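Local coordinates for protein glycerate dehydrogenase/glyoxylate reductase (Thermus thermophilus, PDB 2CUK) that probably reduces glyoxylate and hydroxypyruvate with a nicotinamide cofactor, as a member of the D-isomer specific 2-hydroxyacid dehydrogenase family, at residues A[3-8]-A[12-17]; A[290-295]-A[306-311]. All blocks are in the same frame, centred on the assembly; numbering follows the deposited sequence.

Contact 1: A[3-8]-A[12-17]; sequences VLVTRT and KALDRL
V5 meets L14 and V3 meets L17, two aliphatic pairs that lay the segment 12-17, which leads into the helix 15-19, against the strand 2-5. The approach is by methyl groups alone: CG2 of V5 lies 4.1 Å from CD2 of L14, and CG1 of V3 is 4.3 Å from CD1 of L17. In the first pair the two side chains run past one another in opposite directions and meet through one methyl each. L14 carries its CG anti to the carbonyl carbon (chi1 -70°), and chi2 of 177° takes CD1 on anti to CA, leaving CD2 as the methyl nearest V5. Both pairs are buried and sit at van der Waals range without tight interlocking. V26 and V24 of the strand 23-26 touch L14 and L17 as well, while L297 and L298 of the helix 283-301 reach V3 and L17.

Backbone bonds shape the two partners separately. A type I turn from K12 to D15, with D15 N 2.9 Å from K12 O, leads into the helix; L14 and L17, three residues apart in sequence, both direct their CB toward the strand.

The polar bonds involve T6, R7 and T8, past the end of the strand. R7 folds back so that NH1 donates to T6 O at 2.8 Å from above the carbonyl plane, and the same nitrogen forms a salt bridge with D53. T8 OG1 is hydrogen-bonded to E135 of the second subunit.

Strand 2-5, helix 15-19 and strand 23-26 form a beta-alpha-beta unit of a five-stranded parallel sheet, and these leucines and valines contribute to the packing of its helix on its first strand.

Contact 2: A[290-295]-A[306-311]; sequences AEVAVE and PPNPVV
The C-terminal tail of the chain folds back beside the helix 283-301, where P307 and N308 meet E295 and V292, one turn apart on the helix. CG1 of V292 lies 3.5 Å from OD1 of N308, a methyl against an amide oxygen, with the two side chains crossing at about a right angle. V292 reaches that oxygen with the branch anti to its own backbone nitrogen (chi1 176°). The second pair is aliphatic: CG of E295 sits 4.2 Å from CG of the P307 ring, again at roughly a right angle.

The tail also hydrogen-bonds through its backbone alongside the border strand 90-92 of the five-stranded parallel sheet: V310 and V311 both pair with V91 in a classic beta bulge, and N308 shares a backbone hydrogen bond with H93. The segment 306-311 is therefore held between that strand and the helix 283-301, whose N296 accepts a hydrogen bond from N308 N through OD1 and donates another to V292 O through ND2.

In E295, chi1 of -180° puts CG against the proline ring, and the bend at chi2 (62°) turns the carboxylate to another partner, R16.

The helix 283-301 joins the two contacts, whose centres lie about 13 Å apart. Contact 1 is fully buried and wholly aliphatic, pairing a strand with the helix that follows it. Contact 2 is only partly buried and mixes methyl and methylene carbons with an amide and a proline ring. The two touch directly: R16 NH1 of contact 1 lies 2.7 Å from E295 OE1 of contact 2 in a salt bridge, and the CB atoms of A13 and A290 pack at 3.6 Å. The segment 12-17 and the C-terminal tail thus both lie against the helix 283-301.

Contact 1: A[3-8]-A[12-17]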
loop_
_atom_site.group_PDB
_atom_site.type_symbol
_atom_site.label_atom_id
_atom_site.label_comp_id
_atom_site.label_asym_id
_atom_site.label_seq_id
_atom_site.Cartn_x
_atom_site.Cartn_y
_atom_site.Cartn_z
ATOM N N VAL A 3 -3.844 -30.732 -25.017
ATOM C CA VAL A 3 -4.451 -29.592 -24.339
ATOM C C VAL A 3 -3.687 -28.325 -24.710
ATOM O O VAL A 3 -2.455 -28.306 -24.694
ATOM C CB VAL A 3 -4.417 -29.763 -22.799
ATOM C CG1 VAL A 3 -4.953 -28.504 -22.119
ATOM C CG2 VAL A 3 -5.249 -30.971 -22.394
ATOM N N LEU A 4 -4.422 -27.271 -25.051
ATOM C CA LEU A 4 -3.807 -26.005 -25.420
ATOM C C LEU A 4 -3.992 -24.949 -24.332
ATOM O O LEU A 4 -5.114 -24.658 -23.915
ATOM C CB LEU A 4 -4.395 -25.490 -26.735
ATOM C CG LEU A 4 -3.891 -24.123 -27.207
ATOM C CD1 LEU A 4 -2.381 -24.167 -27.400
ATOM C CD2 LEU A 4 -4.581 -23.742 -28.502
ATOM N N VAL A 5 -2.874 -24.394 -23.873
ATOM C CA VAL A 5 -2.875 -23.351 -22.853
ATOM C C VAL A 5 -2.348 -22.120 -23.584
ATOM O O VAL A 5 -1.196 -22.094 -24.019
ATOM C CB VAL A 5 -1.942 -23.714 -21.680
ATOM C CG1 VAL A 5 -2.122 -22.718 -20.543
ATOM C CG2 VAL A 5 -2.234 -25.131 -21.204
ATOM N N THR A 6 -3.202 -21.110 -23.721
ATOM C CA THR A 6 -2.861 -19.894 -24.451
ATOM C C THR A 6 -1.731 -19.025 -23.906
ATOM O O THR A 6 -1.243 -18.142 -24.611
ATOM C CB THR A 6 -4.103 -19.010 -24.635
ATOM O OG1 THR A 6 -4.586 -18.591 -23.353
ATOM C CG2 THR A 6 -5.200 -19.792 -25.361
ATOM N N ARG A 7 -1.317 -19.264 -22.666
ATOM C CA ARG A 7 -0.232 -18.487 -22.064
ATOM C C ARG A 7 0.540 -19.334 -21.060
ATOM O O ARG A 7 0.014 -20.310 -20.529
ATOM C CB ARG A 7 -0.784 -17.256 -21.336
ATOM C CG ARG A 7 -1.498 -16.246 -22.210
ATOM C CD ARG A 7 -0.556 -15.545 -23.181
ATOM N NE ARG A 7 -1.244 -14.459 -23.875
ATOM C CZ ARG A 7 -2.289 -14.627 -24.680
ATOM N NH1 ARG A 7 -2.768 -15.846 -24.905
ATOM N NH2 ARG A 7 -2.875 -13.577 -25.240
ATOM N N THR A 8 1.789 -18.958 -20.798
ATOM C CA THR A 8 2.596 -19.682 -19.826
ATOM C C THR A 8 2.038 -19.368 -18.440
ATOM O O THR A 8 1.632 -18.236 -18.169
ATOM C CB THR A 8 4.070 -19.261 -19.892
ATOM O OG1 THR A 8 4.162 -17.834 -19.834
ATOM C CG2 THR A 8 4.704 -19.753 -21.185
ATOM N N LYS A 12 3.703 -25.380 -11.137
ATOM C CA LYS A 12 3.727 -26.614 -11.912
ATOM C C LYS A 12 2.392 -27.351 -11.945
ATOM O O LYS A 12 2.358 -28.571 -12.105
ATOM C CB LYS A 12 4.813 -27.548 -11.372
ATOM C CG LYS A 12 6.234 -27.095 -11.685
ATOM C CD LYS A 12 7.259 -28.085 -11.151
ATOM C CE LYS A 12 8.645 -27.803 -11.710
ATOM N NZ LYS A 12 8.679 -27.935 -13.197
ATOM N N ALA A 13 1.295 -26.612 -11.811
ATOM C CA ALA A 13 -0.030 -27.219 -11.835
ATOM C C ALA A 13 -0.243 -28.036 -13.106
ATOM O O ALA A 13 -0.933 -29.053 -13.091
ATOM C CB ALA A 13 -1.106 -26.138 -11.716
ATOM N N LEU A 14 0.353 -27.593 -14.207
ATOM C CA LEU A 14 0.212 -28.297 -15.478
ATOM C C LEU A 14 0.822 -29.700 -15.469
ATOM O O LEU A 14 0.372 -30.578 -16.208
ATOM C CB LEU A 14 0.834 -27.472 -16.607
ATOM C CG LEU A 14 0.084 -26.194 -16.999
ATOM C CD1 LEU A 14 0.851 -25.459 -18.080
ATOM C CD2 LEU A 14 -1.315 -26.542 -17.481
ATOM N N ASP A 15 1.840 -29.909 -14.636
ATOM C CA ASP A 15 2.497 -31.212 -14.549
ATOM C C ASP A 15 1.497 -32.333 -14.284
ATOM O O ASP A 15 1.721 -33.477 -14.675
ATOM C CB ASP A 15 3.566 -31.211 -13.448
ATOM C CG ASP A 15 4.872 -30.570 -13.892
ATOM O OD1 ASP A 15 4.998 -30.222 -15.085
ATOM O OD2 ASP A 15 5.781 -30.421 -13.046
ATOM N N ARG A 16 0.397 -32.006 -13.615
ATOM C CA ARG A 16 -0.622 -33.001 -13.314
ATOM C C ARG A 16 -1.185 -33.550 -14.622
ATOM O O ARG A 16 -1.413 -34.755 -14.756
ATOM C CB ARG A 16 -1.738 -32.373 -12.479
ATOM C CG ARG A 16 -2.775 -33.362 -11.991
ATOM C CD ARG A 16 -3.841 -32.669 -11.160
ATOM N NE ARG A 16 -4.852 -33.606 -10.677
ATOM C CZ ARG A 16 -5.915 -33.252 -9.963
ATOM N NH1 ARG A 16 -6.105 -31.976 -9.651
ATOM N NH2 ARG A 16 -6.787 -34.168 -9.561
ATOM N N LEU A 17 -1.399 -32.659 -15.586
ATOM C CA LEU A 17 -1.926 -33.054 -16.893
ATOM C C LEU A 17 -0.923 -33.962 -17.601
ATOM O O LEU A 17 -1.271 -34.956 -18.223
ATOM C CB LEU A 17 -2.128 -31.812 -17.763
ATOM C CG LEU A 17 -3.216 -30.842 -17.267
ATOM C CD1 LEU A 17 -3.409 -29.685 -18.241
ATOM C CD2 LEU A 17 -4.595 -31.492 -17.103
#

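Contact 2: A[290-295]-A[306-311]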
loop_
_atom_site.group_PDB
_atom_site.type_symbol
_atom_site.label_atom_id
_atom_site.label_comp_id
_atom_site.label_asym_id
_atom_site.label_seq_id
_atom_site.Cartn_x
_atom_site.Cartn_y
_atom_site.Cartn_z
ATOM N N ALA A 290 -4.208 -21.753 -11.543
ATOM C CA ALA A 290 -3.782 -22.802 -12.463
ATOM C C ALA A 290 -4.275 -24.164 -11.975
ATOM O O ALA A 290 -4.759 -24.969 -12.767
ATOM C CB ALA A 290 -2.258 -22.806 -12.589
ATOM N N GLU A 291 -4.151 -24.414 -10.673
ATOM C CA GLU A 291 -4.594 -25.677 -10.091
ATOM C C GLU A 291 -6.091 -25.882 -10.304
ATOM O O GLU A 291 -6.533 -26.980 -10.635
ATOM C CB GLU A 291 -4.318 -25.715 -8.585
ATOM C CG GLU A 291 -2.895 -25.409 -8.172
ATOM C CD GLU A 291 -2.711 -25.481 -6.664
ATOM O OE1 GLU A 291 -3.558 -24.928 -5.923
ATOM O OE2 GLU A 291 -1.717 -26.088 -6.219
ATOM N N VAL A 292 -6.865 -24.821 -10.095
ATOM C CA VAL A 292 -8.314 -24.890 -10.251
ATOM C C VAL A 292 -8.722 -25.120 -11.703
ATOM O O VAL A 292 -9.636 -25.900 -11.979
ATOM C CB VAL A 292 -8.987 -23.608 -9.703
ATOM C CG1 VAL A 292 -10.483 -23.641 -9.967
ATOM C CG2 VAL A 292 -8.729 -23.496 -8.201
ATOM N N ALA A 293 -8.055 -24.444 -12.636
ATOM C CA ALA A 293 -8.371 -24.628 -14.048
ATOM C C ALA A 293 -8.028 -26.069 -14.441
ATOM O O ALA A 293 -8.793 -26.735 -15.138
ATOM C CB ALA A 293 -7.578 -23.646 -14.898
ATOM N N VAL A 294 -6.876 -26.547 -13.983
ATOM C CA VAL A 294 -6.445 -27.908 -14.279
ATOM C C VAL A 294 -7.442 -28.926 -13.726
ATOM O O VAL A 294 -7.802 -29.886 -14.409
ATOM C CB VAL A 294 -5.039 -28.177 -13.692
ATOM C CG1 VAL A 294 -4.752 -29.676 -13.644
ATOM C CG2 VAL A 294 -3.998 -27.473 -14.538
ATOM N N GLU A 295 -7.889 -28.713 -12.492
ATOM C CA GLU A 295 -8.853 -29.614 -11.865
ATOM C C GLU A 295 -10.118 -29.705 -12.714
ATOM O O GLU A 295 -10.568 -30.799 -13.066
ATOM C CB GLU A 295 -9.214 -29.116 -10.464
ATOM C CG GLU A 295 -10.208 -30.001 -9.728
ATOM C CD GLU A 295 -9.681 -31.408 -9.491
ATOM O OE1 GLU A 295 -8.627 -31.543 -8.833
ATOM O OE2 GLU A 295 -10.318 -32.379 -9.962
ATOM N N PRO A 306 -17.343 -31.154 -13.355
ATOM C CA PRO A 306 -16.358 -30.191 -12.852
ATOM C C PRO A 306 -16.898 -29.414 -11.652
ATOM O O PRO A 306 -18.101 -29.190 -11.539
ATOM C CB PRO A 306 -16.106 -29.300 -14.062
ATOM C CG PRO A 306 -17.446 -29.272 -14.722
ATOM C CD PRO A 306 -17.874 -30.725 -14.662
ATOM N N PRO A 307 -16.009 -28.995 -10.738
ATOM C CA PRO A 307 -16.427 -28.243 -9.552
ATOM C C PRO A 307 -16.879 -26.797 -9.779
ATOM O O PRO A 307 -17.679 -26.270 -9.006
ATOM C CB PRO A 307 -15.201 -28.330 -8.643
ATOM C CG PRO A 307 -14.068 -28.391 -9.615
ATOM C CD PRO A 307 -14.584 -29.357 -10.656
ATOM N N ASN A 308 -16.381 -26.151 -10.830
ATOM C CA ASN A 308 -16.758 -24.760 -11.083
ATOM C C ASN A 308 -17.243 -24.524 -12.510
ATOM O O ASN A 308 -16.655 -23.740 -13.259
ATOM C CB ASN A 308 -15.572 -23.836 -10.786
ATOM C CG ASN A 308 -14.848 -24.207 -9.507
ATOM O OD1 ASN A 308 -13.745 -24.744 -9.544
ATOM N ND2 ASN A 308 -15.472 -23.930 -8.368
ATOM N N PRO A 309 -18.341 -25.186 -12.900
ATOM C CA PRO A 309 -18.866 -25.017 -14.254
ATOM C C PRO A 309 -19.630 -23.717 -14.476
ATOM O O PRO A 309 -20.260 -23.181 -13.560
ATOM C CB PRO A 309 -19.758 -26.240 -14.420
ATOM C CG PRO A 309 -20.353 -26.376 -13.043
ATOM C CD PRO A 309 -19.147 -26.158 -12.137
ATOM N N VAL A 310 -19.550 -23.217 -15.704
ATOM C CA VAL A 310 -20.242 -22.007 -16.123
ATOM C C VAL A 310 -21.365 -22.495 -17.036
ATOM O O VAL A 310 -22.460 -21.936 -17.050
ATOM C CB VAL A 310 -19.310 -21.072 -16.916
ATOM C CG1 VAL A 310 -20.083 -19.869 -17.421
ATOM C CG2 VAL A 310 -18.151 -20.629 -16.033
ATOM N N VAL A 311 -21.069 -23.545 -17.799
ATOM C CA VAL A 311 -22.041 -24.159 -18.699
ATOM C C VAL A 311 -21.849 -25.673 -18.660
ATOM O O VAL A 311 -20.695 -26.111 -18.459
ATOM C CB VAL A 311 -21.864 -23.685 -20.165
ATOM C CG1 VAL A 311 -21.799 -22.171 -20.223
ATOM C CG2 VAL A 311 -20.622 -24.304 -20.769
ATOM O OXT VAL A 311 -22.844 -26.404 -18.845
#